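Local atomic coordinates of IroE-like serine hydrolase (Shewanella oneidensis, PDB entry 3GFF), a protein that probably hydrolyses ester bonds, as a serine hydrolase of the esterase D family with an alpha/beta-hydrolase fold. Residues N85-Y90 with Q109-A114; H144-L149 with S171-S176; T91-L96 with P177-L182. One frame throughout, in Å; residues are numbered along the deposited sequence.

Interaction 1: residues N85-Y90 with Q109-A114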
# COMPACT_ATOMS: atom_id res chain seq x y z
N ASN A 85 -26.89 -5.72 3.02
CA ASN A 85 -27.26 -4.85 4.15
C ASN A 85 -26.13 -4.83 5.22
O ASN A 85 -26.05 -5.65 6.14
CB ASN A 85 -28.61 -5.30 4.72
CG ASN A 85 -29.22 -4.28 5.68
OD1 ASN A 85 -28.54 -3.41 6.24
ND2 ASN A 85 -30.51 -4.44 5.92
N ARG A 86 -25.24 -3.87 5.05
CA ARG A 86 -24.08 -3.68 5.91
C ARG A 86 -24.41 -3.38 7.38
O ARG A 86 -23.78 -3.91 8.28
CB ARG A 86 -23.25 -2.54 5.32
CG ARG A 86 -21.98 -2.20 6.09
CD ARG A 86 -21.05 -1.36 5.23
NE ARG A 86 -19.70 -1.47 5.74
CZ ARG A 86 -19.12 -0.58 6.55
NH1 ARG A 86 -19.78 0.53 6.92
NH2 ARG A 86 -17.88 -0.79 6.98
N MSE A 87 -25.39 -2.53 7.64
CA MSE A 87 -25.72 -2.24 9.03
C MSE A 87 -26.32 -3.48 9.70
O MSE A 87 -26.22 -3.63 10.89
CB MSE A 87 -26.65 -1.03 9.17
CG MSE A 87 -25.94 0.33 8.96
SE MSE A 87 -24.45 0.64 10.23
CE MSE A 87 -25.57 0.58 11.78
N ARG A 88 -26.92 -4.35 8.92
CA ARG A 88 -27.54 -5.54 9.48
C ARG A 88 -26.49 -6.56 9.81
O ARG A 88 -26.49 -7.08 10.91
CB ARG A 88 -28.55 -6.12 8.50
CG ARG A 88 -29.38 -7.31 8.99
CD ARG A 88 -30.00 -8.02 7.80
NE ARG A 88 -28.96 -8.59 6.94
CZ ARG A 88 -29.16 -9.13 5.74
NH1 ARG A 88 -30.39 -9.19 5.22
NH2 ARG A 88 -28.13 -9.61 5.05
N ASP A 89 -25.57 -6.80 8.87
CA ASP A 89 -24.59 -7.87 8.98
C ASP A 89 -23.34 -7.56 9.76
O ASP A 89 -22.69 -8.47 10.21
CB ASP A 89 -24.16 -8.30 7.59
CG ASP A 89 -25.30 -8.86 6.75
OD1 ASP A 89 -26.28 -9.39 7.33
OD2 ASP A 89 -25.21 -8.77 5.50
N TYR A 90 -22.99 -6.29 9.89
CA TYR A 90 -21.73 -5.93 10.53
C TYR A 90 -21.88 -5.48 11.97
O TYR A 90 -20.88 -5.16 12.60
CB TYR A 90 -20.99 -4.87 9.68
CG TYR A 90 -20.29 -5.41 8.45
CD1 TYR A 90 -20.65 -6.62 7.88
CD2 TYR A 90 -19.31 -4.67 7.81
CE1 TYR A 90 -20.03 -7.11 6.77
CE2 TYR A 90 -18.67 -5.16 6.65
CZ TYR A 90 -19.05 -6.37 6.14
OH TYR A 90 -18.47 -6.88 4.97
N GLN A 109 -32.44 0.18 12.21
CA GLN A 109 -33.51 -0.76 12.55
C GLN A 109 -33.10 -2.18 12.28
O GLN A 109 -33.66 -3.08 12.85
CB GLN A 109 -34.80 -0.46 11.76
CG GLN A 109 -34.71 -0.78 10.26
CD GLN A 109 -35.80 -0.10 9.43
OE1 GLN A 109 -37.00 -0.43 9.54
NE2 GLN A 109 -35.38 0.83 8.54
N HIS A 110 -32.15 -2.39 11.37
CA HIS A 110 -31.73 -3.77 11.04
C HIS A 110 -30.53 -4.24 11.81
O HIS A 110 -30.11 -5.38 11.62
CB HIS A 110 -31.41 -3.88 9.54
CG HIS A 110 -32.53 -3.42 8.67
ND1 HIS A 110 -32.51 -2.20 8.02
CD2 HIS A 110 -33.70 -4.01 8.34
CE1 HIS A 110 -33.62 -2.07 7.32
NE2 HIS A 110 -34.37 -3.14 7.51
N THR A 111 -29.98 -3.39 12.66
CA THR A 111 -28.78 -3.77 13.41
C THR A 111 -28.95 -5.03 14.27
O THR A 111 -30.07 -5.38 14.69
CB THR A 111 -28.24 -2.61 14.26
OG1 THR A 111 -29.30 -2.08 15.06
CG2 THR A 111 -27.69 -1.48 13.36
N GLY A 112 -27.83 -5.72 14.44
CA GLY A 112 -27.72 -6.89 15.30
C GLY A 112 -27.54 -8.22 14.62
O GLY A 112 -27.64 -9.25 15.28
N GLY A 113 -27.26 -8.21 13.32
CA GLY A 113 -27.18 -9.45 12.54
C GLY A 113 -25.79 -9.99 12.29
O GLY A 113 -25.61 -10.87 11.44
N ALA A 114 -24.81 -9.52 13.05
CA ALA A 114 -23.44 -9.97 12.83
C ALA A 114 -23.32 -11.48 13.10
O ALA A 114 -22.52 -12.15 12.46
CB ALA A 114 -22.45 -9.16 13.66
O HOH W 1 -27.26 -10.82 9.38

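Interaction 2: residues H144-L149 with S171-S176. With IMD (imidazole), chain D.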
# COMPACT_ATOMS: atom_id res chain seq x y z
N HIS A 144 -12.57 -3.77 8.61
CA HIS A 144 -12.27 -2.36 8.77
C HIS A 144 -13.56 -1.63 9.12
O HIS A 144 -14.63 -1.95 8.55
CB HIS A 144 -11.71 -1.82 7.46
CG HIS A 144 -11.61 -0.33 7.40
ND1 HIS A 144 -12.50 0.43 6.69
CD2 HIS A 144 -10.75 0.53 7.99
CE1 HIS A 144 -12.17 1.71 6.83
NE2 HIS A 144 -11.12 1.80 7.62
N SER A 145 -13.47 -0.65 10.02
CA SER A 145 -14.62 0.16 10.43
C SER A 145 -15.65 -0.76 11.03
O SER A 145 -15.31 -1.56 11.91
CB SER A 145 -15.16 0.97 9.24
OG SER A 145 -16.11 1.97 9.64
N PHE A 146 -16.90 -0.67 10.59
CA PHE A 146 -17.92 -1.62 11.06
C PHE A 146 -17.52 -3.08 10.84
O PHE A 146 -17.87 -3.93 11.65
CB PHE A 146 -19.25 -1.35 10.40
CG PHE A 146 -19.96 -0.20 10.97
CD1 PHE A 146 -19.71 1.07 10.51
CD2 PHE A 146 -20.88 -0.38 11.98
CE1 PHE A 146 -20.38 2.12 11.06
CE2 PHE A 146 -21.53 0.68 12.52
CZ PHE A 146 -21.29 1.91 12.08
N GLY A 147 -16.80 -3.38 9.76
CA GLY A 147 -16.29 -4.75 9.53
C GLY A 147 -15.34 -5.20 10.65
O GLY A 147 -15.17 -6.39 10.91
N GLY A 148 -14.71 -4.24 11.32
CA GLY A 148 -13.86 -4.52 12.48
C GLY A 148 -14.67 -5.15 13.62
O GLY A 148 -14.14 -5.92 14.38
N LEU A 149 -15.95 -4.80 13.71
CA LEU A 149 -16.86 -5.30 14.73
C LEU A 149 -17.18 -6.76 14.47
O LEU A 149 -17.47 -7.47 15.42
CB LEU A 149 -18.18 -4.51 14.77
CG LEU A 149 -18.12 -3.09 15.29
CD1 LEU A 149 -19.41 -2.35 14.98
CD2 LEU A 149 -17.83 -3.14 16.81
N SER A 171 -15.11 0.19 14.69
CA SER A 171 -16.15 1.12 15.13
C SER A 171 -16.74 0.67 16.50
O SER A 171 -17.93 0.35 16.61
CB SER A 171 -17.26 1.17 14.06
OG SER A 171 -16.75 1.52 12.77
N LEU A 172 -15.89 0.66 17.54
CA LEU A 172 -16.27 0.26 18.89
C LEU A 172 -17.30 1.21 19.50
O LEU A 172 -17.96 0.87 20.48
CB LEU A 172 -15.03 0.17 19.82
CG LEU A 172 -13.98 -0.93 19.52
CD1 LEU A 172 -12.75 -0.86 20.50
CD2 LEU A 172 -14.63 -2.29 19.64
N TRP A 173 -17.41 2.42 18.95
CA TRP A 173 -18.44 3.36 19.40
C TRP A 173 -19.87 2.81 19.17
O TRP A 173 -20.84 3.21 19.86
CB TRP A 173 -18.27 4.71 18.71
CG TRP A 173 -18.40 4.63 17.23
CD1 TRP A 173 -17.39 4.53 16.33
CD2 TRP A 173 -19.62 4.60 16.46
NE1 TRP A 173 -17.89 4.47 15.05
CE2 TRP A 173 -19.26 4.49 15.11
CE3 TRP A 173 -20.98 4.66 16.80
CZ2 TRP A 173 -20.20 4.45 14.08
CZ3 TRP A 173 -21.92 4.59 15.79
CH2 TRP A 173 -21.52 4.49 14.44
N PHE A 174 -20.01 1.84 18.26
CA PHE A 174 -21.33 1.36 17.96
C PHE A 174 -21.93 0.70 19.20
O PHE A 174 -21.32 -0.17 19.82
CB PHE A 174 -21.37 0.42 16.77
CG PHE A 174 -22.74 -0.09 16.48
CD1 PHE A 174 -23.63 0.68 15.80
CD2 PHE A 174 -23.15 -1.29 17.00
CE1 PHE A 174 -24.92 0.25 15.59
CE2 PHE A 174 -24.43 -1.74 16.77
CZ PHE A 174 -25.31 -0.98 16.05
N ASP A 175 -23.13 1.16 19.56
CA ASP A 175 -23.88 0.66 20.71
C ASP A 175 -23.01 0.63 21.95
O ASP A 175 -23.10 -0.31 22.75
CB ASP A 175 -24.49 -0.71 20.39
CG ASP A 175 -25.43 -1.21 21.50
OD1 ASP A 175 -25.93 -0.39 22.28
OD2 ASP A 175 -25.69 -2.43 21.58
N SER A 176 -22.17 1.66 22.11
CA SER A 176 -21.36 1.87 23.31
C SER A 176 -22.18 2.62 24.37
O SER A 176 -22.93 3.56 24.04
CB SER A 176 -20.09 2.68 23.02
OG SER A 176 -20.39 3.91 22.37
N1 IMD D . -17.25 4.58 11.88
C2 IMD D . -16.31 5.44 12.36
N3 IMD D . -16.34 6.59 11.62
C4 IMD D . -17.29 6.44 10.66
C5 IMD D . -17.87 5.18 10.83

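Interaction 3: residues T91-L96 with P177-L182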
# COMPACT_ATOMS: atom_id res chain seq x y z
N THR A 91 -23.12 -5.46 12.48
CA THR A 91 -23.41 -5.04 13.86
C THR A 91 -23.79 -6.23 14.73
O THR A 91 -24.64 -7.02 14.39
CB THR A 91 -24.48 -3.92 13.90
OG1 THR A 91 -25.68 -4.32 13.23
CG2 THR A 91 -23.92 -2.64 13.21
N PRO A 92 -23.08 -6.41 15.86
CA PRO A 92 -23.32 -7.53 16.74
C PRO A 92 -24.52 -7.37 17.66
O PRO A 92 -25.11 -8.38 18.09
CB PRO A 92 -22.02 -7.62 17.54
CG PRO A 92 -21.48 -6.20 17.55
CD PRO A 92 -21.96 -5.55 16.31
N THR A 93 -24.87 -6.11 17.96
CA THR A 93 -26.00 -5.80 18.79
C THR A 93 -26.92 -4.80 18.06
O THR A 93 -26.50 -4.09 17.15
CB THR A 93 -25.56 -5.24 20.18
OG1 THR A 93 -24.70 -4.10 20.01
CG2 THR A 93 -24.80 -6.31 20.95
N HIS A 94 -28.17 -4.79 18.49
CA HIS A 94 -29.20 -3.94 17.97
C HIS A 94 -29.37 -2.67 18.80
O HIS A 94 -29.50 -2.73 20.01
CB HIS A 94 -30.54 -4.70 17.95
CG HIS A 94 -31.70 -3.86 17.52
ND1 HIS A 94 -31.86 -3.42 16.22
CD2 HIS A 94 -32.75 -3.35 18.22
CE1 HIS A 94 -32.96 -2.68 16.14
NE2 HIS A 94 -33.50 -2.60 17.35
N THR A 95 -29.40 -1.54 18.12
CA THR A 95 -29.72 -0.23 18.71
C THR A 95 -30.17 0.66 17.56
O THR A 95 -29.74 0.48 16.42
CB THR A 95 -28.55 0.45 19.47
OG1 THR A 95 -29.00 1.67 20.09
CG2 THR A 95 -27.41 0.77 18.53
N LEU A 96 -31.04 1.62 17.88
CA LEU A 96 -31.54 2.61 16.94
C LEU A 96 -30.85 3.96 17.12
O LEU A 96 -31.19 4.90 16.41
CB LEU A 96 -33.04 2.82 17.16
CG LEU A 96 -33.95 1.59 16.94
CD1 LEU A 96 -35.36 1.84 17.45
CD2 LEU A 96 -33.91 1.14 15.46
N PRO A 177 -21.96 2.28 25.66
CA PRO A 177 -20.96 1.33 26.19
C PRO A 177 -21.30 -0.17 26.18
O PRO A 177 -20.45 -0.98 26.48
CB PRO A 177 -20.81 1.80 27.65
CG PRO A 177 -22.15 2.28 28.02
CD PRO A 177 -22.76 2.87 26.75
N HIS A 178 -22.55 -0.50 25.87
CA HIS A 178 -23.05 -1.86 25.90
C HIS A 178 -22.23 -2.91 25.15
O HIS A 178 -21.85 -3.92 25.77
CB HIS A 178 -24.51 -1.91 25.40
CG HIS A 178 -25.10 -3.29 25.37
ND1 HIS A 178 -25.59 -3.92 26.50
CD2 HIS A 178 -25.32 -4.13 24.34
CE1 HIS A 178 -26.05 -5.11 26.16
NE2 HIS A 178 -25.90 -5.27 24.86
N TYR A 179 -22.00 -2.74 23.85
CA TYR A 179 -21.26 -3.78 23.15
C TYR A 179 -19.83 -3.91 23.66
O TYR A 179 -19.33 -5.00 23.90
CB TYR A 179 -21.31 -3.66 21.60
CG TYR A 179 -20.50 -4.76 20.95
CD1 TYR A 179 -20.88 -6.09 21.12
CD2 TYR A 179 -19.32 -4.48 20.24
CE1 TYR A 179 -20.14 -7.09 20.61
CE2 TYR A 179 -18.58 -5.51 19.69
CZ TYR A 179 -19.00 -6.81 19.89
OH TYR A 179 -18.28 -7.84 19.38
N LEU A 180 -19.18 -2.78 23.84
CA LEU A 180 -17.81 -2.75 24.30
C LEU A 180 -17.66 -3.51 25.63
O LEU A 180 -16.66 -4.17 25.82
CB LEU A 180 -17.38 -1.29 24.43
CG LEU A 180 -15.97 -1.00 24.96
CD1 LEU A 180 -14.91 -1.64 24.03
CD2 LEU A 180 -15.78 0.50 25.08
N THR A 181 -18.62 -3.39 26.55
CA THR A 181 -18.59 -4.10 27.83
C THR A 181 -18.62 -5.59 27.58
O THR A 181 -17.92 -6.33 28.27
CB THR A 181 -19.79 -3.73 28.75
OG1 THR A 181 -19.72 -2.35 29.09
CG2 THR A 181 -19.76 -4.54 30.01
N LEU A 182 -19.44 -6.04 26.63
CA LEU A 182 -19.50 -7.47 26.28
C LEU A 182 -18.14 -7.97 25.81
O LEU A 182 -17.73 -9.08 26.16
CB LEU A 182 -20.53 -7.74 25.19
CG LEU A 182 -21.97 -7.92 25.65
CD1 LEU A 182 -22.31 -7.06 26.85
CD2 LEU A 182 -22.90 -7.70 24.47

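Interaction 1: residues N85-Y90 with Q109-A114
The imidazole of H110 is covered on both faces: N85 lays the ND2 end of its amide over one, offset toward the rim, and Q109 CG sits over the centre of the other. N85 ND2 comes 3.6 Å from H110 CG, the amide turned 76° from the ring. A short, flat amide suits this place because it does two jobs: ND2 meets the ring, while OD1 accepts R88 N from above the amide plane and caps helix 86-89. The guanidinium of R88 has N85 CB over one face and D89 at its edge, with R88 NE 2.8 Å from D89 OD1. Both R88 NE and NH2 grip that one oxygen, forming a salt bridge; the D89 carboxylate has a second partner in R26, and R88 NH2 one in E24.

The aliphatic start of R88 serves the contact itself. CG lies anti to the backbone N (chi1 -175°) and meets H110 O at 3.3 Å. Selenomethionine M87 bends its chain until CE presses T111 CG2 at 3.4 Å, a tight contact. In the backbone, G113 N donates weakly to R88 O (2.8 Å); G113 has no CB to run into that oxygen. D89 O receives A114 CA in a CH...O contact at 3.1 Å, and a water joins D89 OD1 (2.7 Å) to G113 O (2.6 Å).

G113 is the N-cap of helix 114-132. The short helix 86-89 is packed against the loop leading into that longer helix, among the connections around the sheet of an alpha/beta-hydrolase fold, and Y90 beside it touches the probable nucleophile elbow.

Interaction 2: residues H144-L149 with S171-S176
A backbone hydrogen bond joins S145 and S171: S171 N donates to S145 O at 3.3 Å from above the carbonyl plane, while G148 N reaches the same oxygen from the opposite face. S145 OG and S171 OG lie 3.2 Å apart, a bond that is not settled; S145 OG is hydrogen-bonded to H247 NE2. Imidazole, probably from the crystallisation liquor, gives its N1-H to S171 OG (3.2 Å), which small serine holds anti to its carbonyl carbon (chi1 -56°). S145 sits on what is probably the nucleophile elbow (GxSxG), the sharp turn from strand 138-144 into helix 146-156, and with H247 and D169 probably forms the catalytic triad; the imidazole lies beside this likely active site, N1 3.6 Å from S145 OG.

Flat F146 offers a face to S171 and its far end to W173 and F174. S171 CB stands over that face, 4.2 Å from the ring centroid, a CH-pi contact. F146 CZ touches W173 CZ2 at 3.4 Å, planes 86° apart, and F174 CD1 meets the ring edge. The wide indole turns its own edge to imidazole N1.

L149 adds apolar packing, CD1 reaching F174 CB (3.8 Å) and CD2 lying near L172.

Interaction 3: residues T91-L96 with P177-L182
P92 brings CG over the centre of the Y179 ring, 3.4 Å from the ring centroid, with CB beside it near CE1. This is a CH-pi contact, in which proline's compact, rigid ring meets a broad aromatic surface; the two side chains cross at about a right angle. Y179 CG, anti to the backbone N (chi1 179°), starts the side chain out toward P92, and at the far end OH hydrogen-bonds E153 of helix 146-156, which helps to hold the ring in place.

T93 is the other residue carrying the contact, and its two branches go separate ways. With chi1 at 56°, OG1 stands between the backbone N and the carbonyl carbon, where it hydrogen-bonds D175, while CG2, anti to the carbonyl carbon, faces the helix. That methyl meets Y179 CD1 at 3.9 Å, L182 CD2 at 4.2 Å and H178 CD2 at 4.1 Å; H178, its CG also anti to the backbone N, receives it at the ring edge. A beta-branched residue with one polar and one apolar arm suits this place.

Inside the helical turn, P177 O accepts both T181 N and T181 OG1. The arrangement is surface packing in an alpha/beta-hydrolase fold, in which the beginning of helix 178-189 meets the loop that follows helix 86-89.

How the interactions relate
The three contacts cluster on one side of the chain: interactions 1 and 2 have centres about 12 Å apart, interactions 1 and 3 likewise, and interactions 2 and 3 about 9 Å. F174 of interaction 2 touches both others, its CZ 3.6 Å from T111 CG2 and from T91 CG2. T91 ties interactions 1 and 3, its OG1 2.8 Å from G112 N and its O 2.8 Å from A114 N; D175 OD2, 2.5 Å from T93 OG1, ties 2 and 3, all probable hydrogen bonds. Interaction 2 holds the probable nucleophile S145 and the imidazole. Interaction 1 borders this site through Y90 CD2, 3.4 Å from G147 N, whereas interaction 3 lies at the surface.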